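Local coordinates for hypothetical protein TT0907 (Thermus thermophilus, PDB 1WDI) that probably transfers and isomerizes the ribose of S-adenosylmethionine onto the 7-aminomethyl group of 7-deazaguanine in tRNA, giving epoxyqueuosine on the pathway to queuosine, at residues Y7-P12 against T307-V312; R28-Y33 against L322-L327; R39-R44 against P49-P54; K43-L48 against G339-I344; A267-E270 against V274-G277. All blocks are in the same frame, centred on the assembly; numbering follows the deposited sequence.

Interaction 1 of 5, residues Y7-P12 against T307-V312; sequences YDYHLP and TLLMLV
Met310 lays its side chain across the ring of Tyr7, and this CH-pi contact shares the interface between the loop 7-12 and the helix that starts at Thr307 with the packing of Leu309. Met310 CG stands 3.7 Å from the centroid of the Tyr7 ring and only 9° off its normal, so the methylene sits over the centre of the face. Met310 SD stands higher above the same face, 4.7 Å from the Tyr7 ring centroid, a Met-aromatic contact at a distance. Met310 CG lies beside its own backbone N (chi1 -83°), which directs the chain under the ring at about a right angle to the Tyr7 side chain.

Aliphatic packing comes from Leu309. Its CD2 methyl rests against Tyr7 O at 3.3 Å and against Tyr7 CB at 3.9 Å, and it reaches the edge of the Tyr9 ring, near the ring plane, at CE2, 4.3 Å away. With the Tyr7 ring cut back to an alanine here, Met310 CG and SD would probably lose the aromatic face they pack on, and a gap is likely to open over the helix.

No hydrogen bond joins the two segments. The polar end of Tyr9 is satisfied by the carbonyl of His302, and Tyr7 is tied through its backbone to Arg305, both in the run leading into the helix. Pro287 and Arg318 also touch Tyr7. The loop is therefore held on the helix by dispersion and by sulfur and C-H groups facing pi electrons, while directional bonding is left to neighbouring residues.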
# COMPACT_ATOMS: atom_id res chain seq x y z
N TYR A 7 20.56 -4.72 9.00
CA TYR A 7 19.12 -4.75 9.19
C TYR A 7 18.63 -6.18 9.31
O TYR A 7 17.56 -6.54 8.81
CB TYR A 7 18.40 -4.06 8.02
CG TYR A 7 18.83 -2.63 7.80
CD1 TYR A 7 19.98 -2.32 7.08
CD2 TYR A 7 18.09 -1.57 8.35
CE1 TYR A 7 20.40 -1.01 6.90
CE2 TYR A 7 18.50 -0.25 8.18
CZ TYR A 7 19.65 0.03 7.46
OH TYR A 7 20.06 1.33 7.29
N ASP A 8 19.42 -7.01 9.99
CA ASP A 8 19.07 -8.41 10.17
C ASP A 8 18.72 -8.69 11.62
O ASP A 8 19.23 -8.05 12.54
CB ASP A 8 20.24 -9.30 9.73
CG ASP A 8 19.81 -10.73 9.44
OD1 ASP A 8 20.69 -11.58 9.21
OD2 ASP A 8 18.59 -11.01 9.43
N TYR A 9 17.83 -9.65 11.82
CA TYR A 9 17.42 -10.07 13.16
C TYR A 9 16.79 -11.45 12.99
O TYR A 9 16.38 -11.81 11.89
CB TYR A 9 16.42 -9.08 13.77
CG TYR A 9 15.03 -9.09 13.16
CD1 TYR A 9 14.05 -9.96 13.63
CD2 TYR A 9 14.71 -8.23 12.12
CE1 TYR A 9 12.78 -9.98 13.07
CE2 TYR A 9 13.43 -8.24 11.55
CZ TYR A 9 12.48 -9.12 12.03
OH TYR A 9 11.23 -9.15 11.46
N HIS A 10 16.74 -12.21 14.08
CA HIS A 10 16.17 -13.55 14.02
C HIS A 10 14.66 -13.53 14.13
O HIS A 10 14.10 -13.05 15.12
CB HIS A 10 16.76 -14.42 15.13
CG HIS A 10 16.18 -15.81 15.17
ND1 HIS A 10 16.33 -16.70 14.13
CD2 HIS A 10 15.43 -16.43 16.10
CE1 HIS A 10 15.69 -17.82 14.42
NE2 HIS A 10 15.13 -17.68 15.61
N LEU A 11 13.99 -14.04 13.10
CA LEU A 11 12.54 -14.10 13.08
C LEU A 11 12.06 -15.54 13.00
O LEU A 11 12.08 -16.16 11.93
CB LEU A 11 11.98 -13.33 11.88
CG LEU A 11 10.46 -13.44 11.70
CD1 LEU A 11 9.76 -12.94 12.96
CD2 LEU A 11 10.01 -12.65 10.48
N PRO A 12 11.64 -16.11 14.14
CA PRO A 12 11.16 -17.50 14.13
C PRO A 12 10.07 -17.60 13.06
O PRO A 12 9.10 -16.84 13.08
CB PRO A 12 10.61 -17.69 15.54
CG PRO A 12 11.49 -16.80 16.36
CD PRO A 12 11.58 -15.55 15.50
N THR A 307 13.39 -3.92 2.54
CA THR A 307 13.50 -2.49 2.29
C THR A 307 12.49 -1.75 3.16
O THR A 307 12.68 -0.59 3.50
CB THR A 307 13.25 -2.15 0.79
OG1 THR A 307 11.97 -2.64 0.39
CG2 THR A 307 14.33 -2.77 -0.09
N LEU A 308 11.41 -2.43 3.53
CA LEU A 308 10.38 -1.84 4.38
C LEU A 308 10.94 -1.61 5.78
O LEU A 308 10.67 -0.58 6.40
CB LEU A 308 9.15 -2.74 4.43
CG LEU A 308 8.36 -2.81 3.11
CD1 LEU A 308 7.40 -3.99 3.13
CD2 LEU A 308 7.61 -1.50 2.90
N LEU A 309 11.74 -2.56 6.26
CA LEU A 309 12.37 -2.43 7.58
C LEU A 309 13.34 -1.27 7.52
O LEU A 309 13.53 -0.55 8.51
CB LEU A 309 13.14 -3.70 7.96
CG LEU A 309 13.89 -3.58 9.30
CD1 LEU A 309 12.87 -3.53 10.43
CD2 LEU A 309 14.84 -4.76 9.49
N MET A 310 13.98 -1.10 6.37
CA MET A 310 14.95 -0.03 6.17
C MET A 310 14.28 1.33 6.24
O MET A 310 14.86 2.30 6.73
CB MET A 310 15.65 -0.20 4.82
CG MET A 310 16.81 -1.18 4.85
SD MET A 310 17.53 -1.47 3.21
CE MET A 310 17.53 -3.24 3.17
N LEU A 311 13.05 1.41 5.74
CA LEU A 311 12.31 2.67 5.78
C LEU A 311 11.97 2.97 7.24
O LEU A 311 12.11 4.11 7.69
CB LEU A 311 11.04 2.57 4.93
CG LEU A 311 10.14 3.82 4.85
CD1 LEU A 311 9.19 3.67 3.65
CD2 LEU A 311 9.36 4.00 6.15
N VAL A 312 11.51 1.97 7.98
CA VAL A 312 11.19 2.20 9.39
C VAL A 312 12.46 2.63 10.11
O VAL A 312 12.42 3.54 10.94
CB VAL A 312 10.61 0.92 10.06
CG1 VAL A 312 10.52 1.13 11.58
CG2 VAL A 312 9.23 0.63 9.51

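Interaction 2 of 5, residues R28-Y33 against L322-L327; sequences RLMVVY and LEAYRL
Met30 reaches from its strand to the helix 318-330 and meets it at Ala324 and Leu327, one turn apart. The apolar contacts are made by the end of the methionine. Met30 SD lies 4.2 Å from Ala324 CB, and the terminal methyl CE is 4.1 Å from Leu327 CD2, with Leu327 CG at a similar distance. Met30 CG is anti to its backbone N (chi1 178°) and the chain stays extended until chi3, where a bend of -80° turns the methyl along the helix toward Leu327.

This is a helix packed on one face of a mixed beta-sheet: strand 28-32 runs between strand 40-44, antiparallel to it, and strand 341-344, parallel to it. Met342 of the latter strand touches Ala324 from the same sheet, and Val40 and His42 of the former touch Leu327.

Contact with the helix backbone is the second kind. Met30 CE comes within 3.5 Å of Ala324 O, and Met30 SD within 3.7 Å of the same oxygen. No hydrogen bond crosses between the segments. The small Ala324 side chain probably lets the sulfur approach the helix backbone, and Phe301 and Tyr333 also touch Met30.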
# COMPACT_ATOMS: atom_id res chain seq x y z
N ARG A 28 -2.13 -7.12 18.20
CA ARG A 28 -1.31 -6.37 19.15
C ARG A 28 -0.72 -5.11 18.51
O ARG A 28 -0.56 -5.04 17.29
CB ARG A 28 -0.20 -7.25 19.71
CG ARG A 28 -0.74 -8.47 20.48
CD ARG A 28 0.39 -9.31 21.04
NE ARG A 28 1.18 -8.56 22.01
CZ ARG A 28 2.25 -9.05 22.64
NH1 ARG A 28 2.65 -10.29 22.40
NH2 ARG A 28 2.91 -8.29 23.49
N LEU A 29 -0.41 -4.12 19.34
CA LEU A 29 0.17 -2.88 18.87
C LEU A 29 1.33 -2.48 19.77
O LEU A 29 1.15 -2.26 20.97
CB LEU A 29 -0.88 -1.75 18.87
CG LEU A 29 -0.36 -0.34 18.58
CD1 LEU A 29 0.14 -0.26 17.13
CD2 LEU A 29 -1.46 0.68 18.82
N MET A 30 2.53 -2.42 19.20
CA MET A 30 3.69 -2.01 19.98
C MET A 30 3.89 -0.53 19.72
O MET A 30 4.08 -0.11 18.57
CB MET A 30 4.96 -2.77 19.57
CG MET A 30 6.19 -2.32 20.34
SD MET A 30 7.79 -2.99 19.76
CE MET A 30 7.73 -4.59 20.49
N VAL A 31 3.82 0.28 20.77
CA VAL A 31 4.03 1.71 20.63
C VAL A 31 5.48 2.00 21.05
O VAL A 31 5.89 1.64 22.15
CB VAL A 31 3.08 2.52 21.54
CG1 VAL A 31 3.33 4.02 21.35
CG2 VAL A 31 1.62 2.17 21.22
N VAL A 32 6.25 2.62 20.16
CA VAL A 32 7.64 2.95 20.48
C VAL A 32 7.90 4.41 20.12
O VAL A 32 7.35 4.93 19.16
CB VAL A 32 8.63 2.01 19.73
CG1 VAL A 32 8.43 2.13 18.24
CG2 VAL A 32 10.07 2.35 20.11
N TYR A 33 8.75 5.07 20.90
CA TYR A 33 9.04 6.49 20.66
C TYR A 33 10.39 6.77 19.98
O TYR A 33 11.40 6.16 20.32
CB TYR A 33 8.95 7.25 21.98
CG TYR A 33 7.60 7.12 22.65
CD1 TYR A 33 7.26 5.97 23.36
CD2 TYR A 33 6.64 8.13 22.53
CE1 TYR A 33 6.00 5.82 23.93
CE2 TYR A 33 5.37 7.99 23.10
CZ TYR A 33 5.06 6.84 23.80
OH TYR A 33 3.80 6.68 24.34
N LEU A 322 16.04 -2.06 15.45
CA LEU A 322 16.42 -3.46 15.65
C LEU A 322 16.12 -3.89 17.09
O LEU A 322 15.70 -5.02 17.34
CB LEU A 322 17.91 -3.65 15.34
CG LEU A 322 18.32 -3.30 13.90
CD1 LEU A 322 19.81 -3.56 13.70
CD2 LEU A 322 17.50 -4.12 12.92
N GLU A 323 16.34 -3.00 18.05
CA GLU A 323 16.06 -3.30 19.45
C GLU A 323 14.57 -3.60 19.63
O GLU A 323 14.19 -4.60 20.24
CB GLU A 323 16.46 -2.11 20.33
CG GLU A 323 17.96 -1.96 20.54
CD GLU A 323 18.35 -0.59 21.06
OE1 GLU A 323 17.45 0.16 21.50
OE2 GLU A 323 19.55 -0.26 21.04
N ALA A 324 13.72 -2.73 19.08
CA ALA A 324 12.27 -2.90 19.19
C ALA A 324 11.82 -4.19 18.51
O ALA A 324 10.91 -4.87 18.99
CB ALA A 324 11.55 -1.70 18.56
N TYR A 325 12.45 -4.53 17.39
CA TYR A 325 12.09 -5.74 16.67
C TYR A 325 12.49 -6.99 17.46
O TYR A 325 11.77 -7.98 17.47
CB TYR A 325 12.75 -5.77 15.28
CG TYR A 325 11.85 -5.23 14.19
CD1 TYR A 325 11.49 -3.88 14.15
CD2 TYR A 325 11.34 -6.07 13.20
CE1 TYR A 325 10.65 -3.39 13.15
CE2 TYR A 325 10.50 -5.59 12.21
CZ TYR A 325 10.16 -4.25 12.18
OH TYR A 325 9.32 -3.78 11.19
N ARG A 326 13.64 -6.93 18.12
CA ARG A 326 14.09 -8.06 18.92
C ARG A 326 13.11 -8.23 20.08
O ARG A 326 12.74 -9.34 20.44
CB ARG A 326 15.50 -7.82 19.45
CG ARG A 326 16.49 -8.91 19.08
CD ARG A 326 17.78 -8.33 18.53
NE ARG A 326 18.41 -7.40 19.46
CZ ARG A 326 19.16 -6.37 19.08
NH1 ARG A 326 19.35 -6.14 17.79
NH2 ARG A 326 19.68 -5.56 19.99
N LEU A 327 12.67 -7.11 20.64
CA LEU A 327 11.71 -7.14 21.74
C LEU A 327 10.40 -7.75 21.25
O LEU A 327 9.79 -8.58 21.92
CB LEU A 327 11.44 -5.72 22.28
CG LEU A 327 10.42 -5.64 23.43
CD1 LEU A 327 10.99 -6.37 24.65
CD2 LEU A 327 10.11 -4.18 23.78

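Interaction 3 of 5, residues R39-R44 against P49-P54; sequences RVAHKR and PEFLRP
Lys43 reaches past the Phe51 ring to Glu50, and its ammonium supplies the one polar bond between strand 40-44 and the short, weakly bonded helical turn that follows. Lys43 NZ lies 3.3 Å from Glu50 OE1, a salt bridge whose hydrogen bond is weak at this length. The other oxygen, Glu50 OE2, is farther from Lys43 NZ, at 4.2 Å, so the ammonium favours one oxygen over the other. Asp47 OD1 lies close to Glu50 OE2, and the lysine charge probably eases the repulsion between these carboxylates.

Bending at chi2 (-81°) turns the lysine chain obliquely across the end of the phenylalanine ring. Lys43 CG is 3.8 Å from Phe51 CE1, and Lys43 CE meets the ring edge in its plane, 4.0 Å from Phe51 CZ. Ala41 CB adds a third apolar touch at Phe51 CZ, also 4.0 Å. With an alanine in place of Lys43, Glu50 would probably lack its positive mate beside Asp47, and the Phe51 ring would lose the lysine's share of its cover, keeping that of Ala41 CB.

Other polar groups are satisfied outside the pair. Phe51 O accepts from Arg252 NH2, His42 ND1 is bonded to Tyr333 OH, and Arg39 NH1 is bonded to the carbonyls of Glu35 and Pro37. The strand backbone pairs with strand 28-32 through Ala41 and Lys43. The whole is a strand-turn-helix arrangement at the surface of the domain, in which the chain leaves the sheet at Arg44 and folds back so that the helical turn sets Phe51 against the strand it has just left.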
# COMPACT_ATOMS: atom_id res chain seq x y z
N ARG A 39 11.52 3.13 25.14
CA ARG A 39 10.32 2.80 25.90
C ARG A 39 9.21 2.41 24.95
O ARG A 39 9.04 3.02 23.89
CB ARG A 39 9.89 3.99 26.78
CG ARG A 39 9.50 5.24 26.03
CD ARG A 39 9.27 6.39 27.01
NE ARG A 39 8.79 7.60 26.34
CZ ARG A 39 9.49 8.32 25.47
NH1 ARG A 39 10.74 7.97 25.15
NH2 ARG A 39 8.95 9.39 24.91
N VAL A 40 8.47 1.38 25.32
CA VAL A 40 7.39 0.90 24.50
C VAL A 40 6.17 0.60 25.36
O VAL A 40 6.26 0.46 26.58
CB VAL A 40 7.78 -0.40 23.76
CG1 VAL A 40 9.06 -0.19 22.95
CG2 VAL A 40 7.97 -1.54 24.76
N ALA A 41 5.01 0.54 24.71
CA ALA A 41 3.78 0.20 25.39
C ALA A 41 3.28 -1.00 24.61
O ALA A 41 3.29 -0.99 23.38
CB ALA A 41 2.78 1.35 25.30
N HIS A 42 2.88 -2.05 25.31
CA HIS A 42 2.37 -3.25 24.66
C HIS A 42 0.86 -3.16 24.71
O HIS A 42 0.23 -3.42 25.74
CB HIS A 42 2.89 -4.49 25.39
CG HIS A 42 4.38 -4.65 25.29
ND1 HIS A 42 5.03 -4.87 24.10
CD2 HIS A 42 5.35 -4.54 26.23
CE1 HIS A 42 6.33 -4.89 24.30
NE2 HIS A 42 6.56 -4.69 25.59
N LYS A 43 0.28 -2.77 23.58
CA LYS A 43 -1.16 -2.58 23.45
C LYS A 43 -1.78 -3.43 22.35
O LYS A 43 -1.24 -4.45 21.94
CB LYS A 43 -1.45 -1.11 23.15
CG LYS A 43 -1.01 -0.13 24.25
CD LYS A 43 -2.03 -0.08 25.38
CE LYS A 43 -1.50 0.70 26.58
NZ LYS A 43 -2.55 0.84 27.63
N ARG A 44 -2.94 -2.97 21.90
CA ARG A 44 -3.67 -3.59 20.81
C ARG A 44 -4.03 -2.45 19.88
O ARG A 44 -4.03 -1.29 20.30
CB ARG A 44 -4.92 -4.31 21.35
CG ARG A 44 -4.55 -5.65 21.97
CD ARG A 44 -5.67 -6.43 22.64
NE ARG A 44 -5.15 -7.74 23.02
CZ ARG A 44 -5.77 -8.62 23.79
NH1 ARG A 44 -6.98 -8.36 24.28
NH2 ARG A 44 -5.18 -9.77 24.06
N PRO A 49 -6.56 5.14 19.82
CA PRO A 49 -7.10 6.43 20.25
C PRO A 49 -6.37 7.03 21.46
O PRO A 49 -6.28 8.26 21.60
CB PRO A 49 -8.56 6.11 20.55
CG PRO A 49 -8.86 5.01 19.58
CD PRO A 49 -7.63 4.14 19.72
N GLU A 50 -5.87 6.16 22.33
CA GLU A 50 -5.14 6.59 23.52
C GLU A 50 -3.88 7.35 23.17
O GLU A 50 -3.44 8.22 23.93
CB GLU A 50 -4.71 5.37 24.34
CG GLU A 50 -5.75 4.80 25.26
CD GLU A 50 -5.24 3.56 25.96
OE1 GLU A 50 -4.04 3.54 26.33
OE2 GLU A 50 -6.03 2.61 26.15
N PHE A 51 -3.28 7.02 22.04
CA PHE A 51 -2.03 7.66 21.64
C PHE A 51 -2.17 8.78 20.64
O PHE A 51 -1.19 9.43 20.29
CB PHE A 51 -1.07 6.59 21.13
CG PHE A 51 -0.77 5.54 22.15
CD1 PHE A 51 -1.58 4.42 22.27
CD2 PHE A 51 0.28 5.72 23.05
CE1 PHE A 51 -1.36 3.48 23.29
CE2 PHE A 51 0.50 4.79 24.07
CZ PHE A 51 -0.32 3.67 24.19
N LEU A 52 -3.39 9.03 20.19
CA LEU A 52 -3.61 10.12 19.25
C LEU A 52 -4.32 11.23 20.00
O LEU A 52 -4.62 11.09 21.19
CB LEU A 52 -4.45 9.65 18.08
CG LEU A 52 -3.86 8.51 17.25
CD1 LEU A 52 -4.73 8.29 16.01
CD2 LEU A 52 -2.43 8.84 16.85
N ARG A 53 -4.57 12.34 19.33
CA ARG A 53 -5.28 13.43 19.96
C ARG A 53 -6.06 14.25 18.94
O ARG A 53 -5.75 14.21 17.75
CB ARG A 53 -4.33 14.31 20.77
CG ARG A 53 -3.09 14.78 20.06
CD ARG A 53 -1.90 14.70 21.00
NE ARG A 53 -0.71 15.28 20.40
CZ ARG A 53 0.53 15.10 20.84
NH1 ARG A 53 0.75 14.34 21.91
NH2 ARG A 53 1.54 15.68 20.22
N PRO A 54 -7.10 14.96 19.39
CA PRO A 54 -7.88 15.75 18.44
C PRO A 54 -6.97 16.66 17.62
O PRO A 54 -6.10 17.34 18.16
CB PRO A 54 -8.85 16.52 19.33
CG PRO A 54 -8.15 16.59 20.66
CD PRO A 54 -7.53 15.21 20.78

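Interaction 4 of 5, residues K43-L48 against G339-I344; sequences KRVRDL and GDAMLI
Leu48 and Leu343 both hold CG anti to the backbone N (chi1 -177° and 173°), and these torsions bring their ends together although Leu48 is not aimed at the strand from its own backbone. One methyl of each does the touching: Leu48 CD1 and Leu343 CD2 are 3.7 Å apart, with the two side chains crossing at about a right angle. Val45, with CG1 anti to its backbone N, uses the other branch, and its CG2 lies 4.2 Å from Ala341 CB.

The chain thus passes from strand 40-44 through a 3-10 turn at Val45-Asp47 that covers one face of the mixed sheet, where Ala341 and Leu343 sit two residues apart on strand 341-344. Phe298 of strand 296-300 touches both Val45 and Ala341, and Leu29 of the intervening strand 28-32 touches both Ala341 and Leu343.

The turn holds itself together with backbone bonds from Asp47 N to Arg44 O and from Leu48 N to Val45 O. It is closed by Asp47 OD2, which takes the Arg44 N-H at 3.1 Å on its anti side, 19° out of the carboxylate plane. On the strand side, Asp340 OD1 receives Arg28 N and forms a salt bridge with Arg334 NH2.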
# COMPACT_ATOMS: atom_id res chain seq x y z
N LYS A 43 0.28 -2.77 23.58
CA LYS A 43 -1.16 -2.58 23.45
C LYS A 43 -1.78 -3.43 22.35
O LYS A 43 -1.24 -4.45 21.94
CB LYS A 43 -1.45 -1.11 23.15
CG LYS A 43 -1.01 -0.13 24.25
CD LYS A 43 -2.03 -0.08 25.38
CE LYS A 43 -1.50 0.70 26.58
NZ LYS A 43 -2.55 0.84 27.63
N ARG A 44 -2.94 -2.97 21.90
CA ARG A 44 -3.67 -3.59 20.81
C ARG A 44 -4.03 -2.45 19.88
O ARG A 44 -4.03 -1.29 20.30
CB ARG A 44 -4.92 -4.31 21.35
CG ARG A 44 -4.55 -5.65 21.97
CD ARG A 44 -5.67 -6.43 22.64
NE ARG A 44 -5.15 -7.74 23.02
CZ ARG A 44 -5.77 -8.62 23.79
NH1 ARG A 44 -6.98 -8.36 24.28
NH2 ARG A 44 -5.18 -9.77 24.06
N VAL A 45 -4.29 -2.75 18.62
CA VAL A 45 -4.64 -1.72 17.66
C VAL A 45 -5.83 -0.90 18.14
O VAL A 45 -5.90 0.31 17.92
CB VAL A 45 -4.95 -2.33 16.27
CG1 VAL A 45 -5.48 -1.25 15.32
CG2 VAL A 45 -3.69 -2.97 15.69
N ARG A 46 -6.78 -1.56 18.80
CA ARG A 46 -7.96 -0.84 19.28
C ARG A 46 -7.60 0.26 20.28
O ARG A 46 -8.42 1.14 20.56
CB ARG A 46 -8.97 -1.82 19.91
CG ARG A 46 -8.58 -2.33 21.29
CD ARG A 46 -9.69 -3.18 21.88
NE ARG A 46 -11.00 -2.54 21.77
CZ ARG A 46 -11.39 -1.48 22.48
NH1 ARG A 46 -10.58 -0.92 23.36
NH2 ARG A 46 -12.61 -0.98 22.30
N ASP A 47 -6.38 0.22 20.82
CA ASP A 47 -5.96 1.24 21.78
C ASP A 47 -5.37 2.49 21.15
O ASP A 47 -4.99 3.43 21.85
CB ASP A 47 -4.94 0.65 22.76
CG ASP A 47 -5.54 -0.40 23.65
OD1 ASP A 47 -6.62 -0.12 24.21
OD2 ASP A 47 -4.95 -1.49 23.79
N LEU A 48 -5.28 2.49 19.83
CA LEU A 48 -4.73 3.62 19.09
C LEU A 48 -5.24 5.00 19.55
O LEU A 48 -4.45 5.94 19.68
CB LEU A 48 -4.98 3.44 17.59
CG LEU A 48 -4.42 4.50 16.63
CD1 LEU A 48 -2.89 4.57 16.76
CD2 LEU A 48 -4.83 4.15 15.20
N GLY A 339 0.07 -10.06 10.50
CA GLY A 339 0.53 -9.96 11.88
C GLY A 339 0.06 -8.75 12.66
O GLY A 339 -1.01 -8.20 12.40
N ASP A 340 0.87 -8.34 13.63
CA ASP A 340 0.55 -7.21 14.48
C ASP A 340 1.06 -5.90 13.91
O ASP A 340 1.57 -5.86 12.79
CB ASP A 340 1.11 -7.44 15.88
CG ASP A 340 0.47 -8.63 16.56
OD1 ASP A 340 -0.77 -8.71 16.53
OD2 ASP A 340 1.20 -9.47 17.11
N ALA A 341 0.94 -4.83 14.68
CA ALA A 341 1.36 -3.53 14.20
C ALA A 341 2.26 -2.78 15.16
O ALA A 341 2.37 -3.13 16.34
CB ALA A 341 0.14 -2.68 13.89
N MET A 342 2.91 -1.75 14.63
CA MET A 342 3.80 -0.90 15.40
C MET A 342 3.39 0.54 15.18
O MET A 342 3.04 0.92 14.06
CB MET A 342 5.26 -1.09 14.94
CG MET A 342 6.25 -0.14 15.61
SD MET A 342 7.97 -0.29 15.02
CE MET A 342 8.59 -1.67 15.98
N LEU A 343 3.43 1.35 16.23
CA LEU A 343 3.11 2.77 16.12
C LEU A 343 4.34 3.50 16.62
O LEU A 343 4.75 3.32 17.76
CB LEU A 343 1.90 3.15 16.98
CG LEU A 343 1.61 4.66 17.05
CD1 LEU A 343 1.17 5.17 15.67
CD2 LEU A 343 0.50 4.94 18.09
N ILE A 344 4.96 4.30 15.75
CA ILE A 344 6.15 5.05 16.13
C ILE A 344 5.76 6.51 16.30
O ILE A 344 5.32 7.16 15.35
CB ILE A 344 7.24 4.92 15.05
CG1 ILE A 344 7.55 3.43 14.83
CG2 ILE A 344 8.49 5.66 15.48
CD1 ILE A 344 8.06 3.10 13.45

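Interaction 5 of 5, residues A267-E270 against V274-G277; sequences AYRE and VVAG
Ala267 O and Val275 N form the hydrogen bond that ties the open end of this short hairpin, 3.0 Å long and nearly straight, with 161° at the hydrogen. The donor is tilted from the carbonyl plane of Ala267. The same oxygen also meets Val274 CA at 3.5 Å in a CA-H...O contact, and Val275 CG2 lies 3.4 Å from it, so one carbonyl oxygen is met by three groups.

The close-packed part lies here. Tyr268 and Val274 form an antiparallel non-hydrogen-bonded pair with their CA atoms 4.1 Å apart, and Ala267 CB touches Val274 CG1 at 3.9 Å. This part faces inward: Ile235 of strand 231-235 touches both Ala267 and Val274, while Val243 of helix 237-248 covers Val274. Val274 N is satisfied by Asn244 OD1.

The outer side is more open to solvent and rests on a single aliphatic touch, though a close one. Arg269 and Val275 cross at about a right angle, with Arg269 CG 3.6 Å from Val275 CG1. The bend of the arginine at chi2 (-74°) folds its guanidinium back over its own strand, where NH1 donates to Tyr268 O at 2.9 Å and also to Ser266 O. Tyr268 O is met from above its carbonyl plane, yet lies close to the plane of the guanidinium.

The contact thus combines a single, nearly straight backbone bond with small apolar groups on the buried side, whereas on the exposed side the arginine has its charged end held by the carbonyls of Tyr268 and Ser266 and lends only its aliphatic stem to Val275.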
# COMPACT_ATOMS: atom_id res chain seq x y z
N ALA A 267 5.59 13.51 -2.66
CA ALA A 267 4.77 14.63 -3.12
C ALA A 267 5.13 15.97 -2.48
O ALA A 267 4.55 16.99 -2.82
CB ALA A 267 3.30 14.33 -2.86
N TYR A 268 6.09 15.95 -1.56
CA TYR A 268 6.51 17.18 -0.89
C TYR A 268 7.38 18.04 -1.79
O TYR A 268 8.27 17.52 -2.46
CB TYR A 268 7.30 16.84 0.38
CG TYR A 268 7.78 18.06 1.14
CD1 TYR A 268 6.92 18.75 2.00
CD2 TYR A 268 9.08 18.54 0.97
CE1 TYR A 268 7.35 19.89 2.68
CE2 TYR A 268 9.52 19.68 1.65
CZ TYR A 268 8.65 20.35 2.50
OH TYR A 268 9.09 21.47 3.18
N ARG A 269 7.12 19.34 -1.79
CA ARG A 269 7.90 20.29 -2.59
C ARG A 269 8.31 21.42 -1.65
O ARG A 269 7.46 22.02 -0.99
CB ARG A 269 7.06 20.85 -3.74
CG ARG A 269 6.60 19.81 -4.75
CD ARG A 269 7.74 19.35 -5.66
NE ARG A 269 7.27 18.35 -6.62
CZ ARG A 269 7.14 17.05 -6.34
NH1 ARG A 269 7.44 16.60 -5.13
NH2 ARG A 269 6.67 16.22 -7.26
N GLU A 270 9.60 21.70 -1.60
CA GLU A 270 10.10 22.75 -0.73
C GLU A 270 9.44 24.10 -1.03
O GLU A 270 9.29 24.49 -2.19
CB GLU A 270 11.63 22.87 -0.87
CG GLU A 270 12.28 23.76 0.19
CD GLU A 270 11.90 23.35 1.61
OE1 GLU A 270 11.97 22.15 1.93
OE2 GLU A 270 11.54 24.24 2.41
N VAL A 274 3.03 19.43 0.53
CA VAL A 274 2.57 18.31 -0.29
C VAL A 274 1.68 18.84 -1.41
O VAL A 274 0.76 19.62 -1.16
CB VAL A 274 1.78 17.29 0.56
CG1 VAL A 274 1.06 16.28 -0.33
CG2 VAL A 274 2.74 16.56 1.51
N VAL A 275 1.94 18.41 -2.65
CA VAL A 275 1.13 18.87 -3.78
C VAL A 275 0.05 17.87 -4.16
O VAL A 275 0.26 16.65 -4.15
CB VAL A 275 1.99 19.17 -5.05
CG1 VAL A 275 2.99 20.27 -4.75
CG2 VAL A 275 2.71 17.92 -5.51
N ALA A 276 -1.13 18.40 -4.50
CA ALA A 276 -2.26 17.59 -4.90
C ALA A 276 -2.05 17.00 -6.28
O ALA A 276 -1.30 17.55 -7.09
CB ALA A 276 -3.53 18.43 -4.90
N GLY A 277 -2.69 15.87 -6.55
CA GLY A 277 -2.57 15.27 -7.86
C GLY A 277 -1.80 13.97 -7.96
O GLY A 277 -1.38 13.38 -6.97

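In the fold
Interactions 2, 3 and 4 work on one mixed sheet: strand 28-32 lies between strands 40-44 and 341-344, with helix 318-330 and the 3-10 turn and short helix after strand 40-44 packed onto it. Interactions 3 and 4 share Lys43 and Arg44, have centres about 8 Å apart, and touch where Phe51 CB meets Leu343 CD2 at 3.8 Å. Interaction 1 joins interaction 2 through the successive helices 307-316 and 318-330, with Leu309 CD1 3.3 Å from Tyr325 CZ, and reaches interaction 4 where Val312 CG1 meets Ile344 CD1 at 3.7 Å. Interaction 5 stands apart, its nearest atoms about 12 Å from interaction 1.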